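Local structure of Thiol:disulfide interchange protein DsbA (Neisseria meningitidis serogroup B, 2ZNM) at residues K49-P52 / S53-L57. The protein probably acts as a periplasmic thiol:disulfide oxidoreductase of the DsbA type, built on a thioredoxin fold. Sequence-based numbering, arbitrary orientation.
Sequences KALP and SDAYL
Leu51, the first residue to leave helical geometry after helix 42-50, meets the incoming strand at two points: its CB lies 4.2 Å from CB of Ala55, and farther out its CD1 touches CD1 of Leu57 at 3.8 Å. With CG beside the backbone N (chi1 -78°) and the chain then extended, the Leu51 side chain reaches over toward the strand, slanting in the direction of Leu57, and crosses that side chain at an angle; both leucines also rest on Val26 of strand 24-30. The link is the helix-to-strand return of the thioredoxin fold's beta-alpha-beta unit, strand 24-30, helix 42-50 and strand 55-61, which brings the chain back parallel to strand 24-30 at the sheet's edge. Pro52 begins the type I beta turn that makes this reversal. Its O accepts a hydrogen bond from Ala55 N at 3.2 Å (N-H...O 154°), which closes the turn. The pyrrolidine ring packs on the methyl of Ala55, Pro52 CG to Ala55 CB 4.1 Å, while OD1 of Asp54 comes to 3.5 Å from Pro52 CB. That same OD1 forms a salt bridge with Arg183 of helix 167-185, whose Val179 touches both Pro52 and Ala55.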
ATOM      1  N   LYS A  49       5.526 -13.705  -4.963  1.00 51.28           N
ATOM      2  CA  LYS A  49       6.072 -14.937  -5.546  1.00 51.18           C
ATOM      3  C   LYS A  49       5.771 -15.089  -7.035  1.00 50.83           C
ATOM      4  O   LYS A  49       6.576 -15.665  -7.760  1.00 51.04           O
ATOM      5  CB  LYS A  49       5.600 -16.171  -4.766  1.00 51.50           C
ATOM      6  CG  LYS A  49       5.835 -16.111  -3.247  1.00 52.16           C
ATOM      7  CD  LYS A  49       7.290 -16.386  -2.888  1.00 53.97           C
ATOM      8  CE  LYS A  49       7.470 -16.658  -1.391  1.00 54.85           C
ATOM      9  NZ  LYS A  49       7.041 -15.507  -0.532  1.00 56.29           N
ATOM     10  N   ALA A  50       4.630 -14.567  -7.492  1.00 50.73           N
ATOM     11  CA  ALA A  50       4.150 -14.817  -8.863  1.00 50.65           C
ATOM     12  C   ALA A  50       4.664 -13.812  -9.889  1.00 50.89           C
ATOM     13  O   ALA A  50       4.732 -14.113 -11.092  1.00 50.66           O
ATOM     14  CB  ALA A  50       2.634 -14.889  -8.906  1.00 50.69           C
ATOM     15  N   LEU A  51       5.027 -12.624  -9.410  1.00 51.05           N
ATOM     16  CA  LEU A  51       5.559 -11.562 -10.267  1.00 51.18           C
ATOM     17  C   LEU A  51       6.873 -11.991 -10.940  1.00 51.01           C
ATOM     18  O   LEU A  51       7.624 -12.766 -10.360  1.00 51.01           O
ATOM     19  CB  LEU A  51       5.763 -10.272  -9.462  1.00 50.91           C
ATOM     20  CG  LEU A  51       4.529  -9.423  -9.141  1.00 52.13           C
ATOM     21  CD1 LEU A  51       4.915  -8.268  -8.238  1.00 53.75           C
ATOM     22  CD2 LEU A  51       3.829  -8.901 -10.391  1.00 53.10           C
ATOM     23  N   PRO A  52       7.138 -11.511 -12.177  1.00 51.02           N
ATOM     24  CA  PRO A  52       8.457 -11.753 -12.789  1.00 50.99           C
ATOM     25  C   PRO A  52       9.594 -11.034 -12.056  1.00 50.93           C
ATOM     26  O   PRO A  52       9.345 -10.156 -11.246  1.00 50.91           O
ATOM     27  CB  PRO A  52       8.295 -11.207 -14.216  1.00 50.84           C
ATOM     28  CG  PRO A  52       7.176 -10.241 -14.133  1.00 50.94           C
ATOM     29  CD  PRO A  52       6.244 -10.762 -13.081  1.00 50.90           C
ATOM     30  N   SER A  53      10.829 -11.420 -12.347  1.00 51.44           N
ATOM     31  CA  SER A  53      12.022 -10.892 -11.665  1.00 52.17           C
ATOM     32  C   SER A  53      12.248  -9.371 -11.772  1.00 52.00           C
ATOM     33  O   SER A  53      12.856  -8.782 -10.880  1.00 52.11           O
ATOM     34  CB  SER A  53      13.278 -11.630 -12.154  1.00 52.13           C
ATOM     35  OG  SER A  53      13.194 -13.021 -11.886  1.00 53.65           O
ATOM     36  N   ASP A  54      11.770  -8.758 -12.859  1.00 51.76           N
ATOM     37  CA  ASP A  54      11.970  -7.321 -13.122  1.00 51.74           C
ATOM     38  C   ASP A  54      10.801  -6.437 -12.638  1.00 51.59           C
ATOM     39  O   ASP A  54      10.720  -5.243 -12.964  1.00 51.27           O
ATOM     40  CB  ASP A  54      12.273  -7.084 -14.611  1.00 52.02           C
ATOM     41  CG  ASP A  54      11.254  -7.740 -15.538  1.00 52.50           C
ATOM     42  OD1 ASP A  54      10.387  -8.499 -15.053  1.00 53.90           O
ATOM     43  OD2 ASP A  54      11.315  -7.494 -16.759  1.00 52.25           O
ATOM     44  N   ALA A  55       9.917  -7.035 -11.836  1.00 50.87           N
ATOM     45  CA  ALA A  55       8.769  -6.337 -11.266  1.00 50.39           C
ATOM     46  C   ALA A  55       8.959  -6.193  -9.764  1.00 50.17           C
ATOM     47  O   ALA A  55       9.555  -7.062  -9.137  1.00 50.06           O
ATOM     48  CB  ALA A  55       7.484  -7.090 -11.579  1.00 50.01           C
ATOM     49  N   TYR A  56       8.474  -5.087  -9.196  1.00 50.38           N
ATOM     50  CA  TYR A  56       8.522  -4.864  -7.732  1.00 50.75           C
ATOM     51  C   TYR A  56       7.212  -4.319  -7.157  1.00 50.71           C
ATOM     52  O   TYR A  56       6.380  -3.747  -7.878  1.00 50.45           O
ATOM     53  CB  TYR A  56       9.712  -3.962  -7.332  1.00 50.99           C
ATOM     54  CG  TYR A  56       9.540  -2.504  -7.681  1.00 50.97           C
ATOM     55  CD1 TYR A  56       9.034  -1.593  -6.744  1.00 50.56           C
ATOM     56  CD2 TYR A  56       9.880  -2.031  -8.950  1.00 50.77           C
ATOM     57  CE1 TYR A  56       8.869  -0.238  -7.067  1.00 51.19           C
ATOM     58  CE2 TYR A  56       9.723  -0.681  -9.284  1.00 51.13           C
ATOM     59  CZ  TYR A  56       9.218   0.207  -8.342  1.00 51.54           C
ATOM     60  OH  TYR A  56       9.060   1.535  -8.685  1.00 51.88           O
ATOM     61  N   LEU A  57       7.056  -4.499  -5.849  1.00 50.92           N
ATOM     62  CA  LEU A  57       5.845  -4.138  -5.111  1.00 51.45           C
ATOM     63  C   LEU A  57       6.023  -2.826  -4.341  1.00 51.63           C
ATOM     64  O   LEU A  57       7.024  -2.646  -3.645  1.00 51.73           O
ATOM     65  CB  LEU A  57       5.486  -5.262  -4.128  1.00 51.62           C
ATOM     66  CG  LEU A  57       4.251  -6.179  -4.250  1.00 52.08           C
ATOM     67  CD1 LEU A  57       3.442  -6.035  -5.547  1.00 51.61           C
ATOM     68  CD2 LEU A  57       4.637  -7.623  -3.982  1.00 51.04           C
TER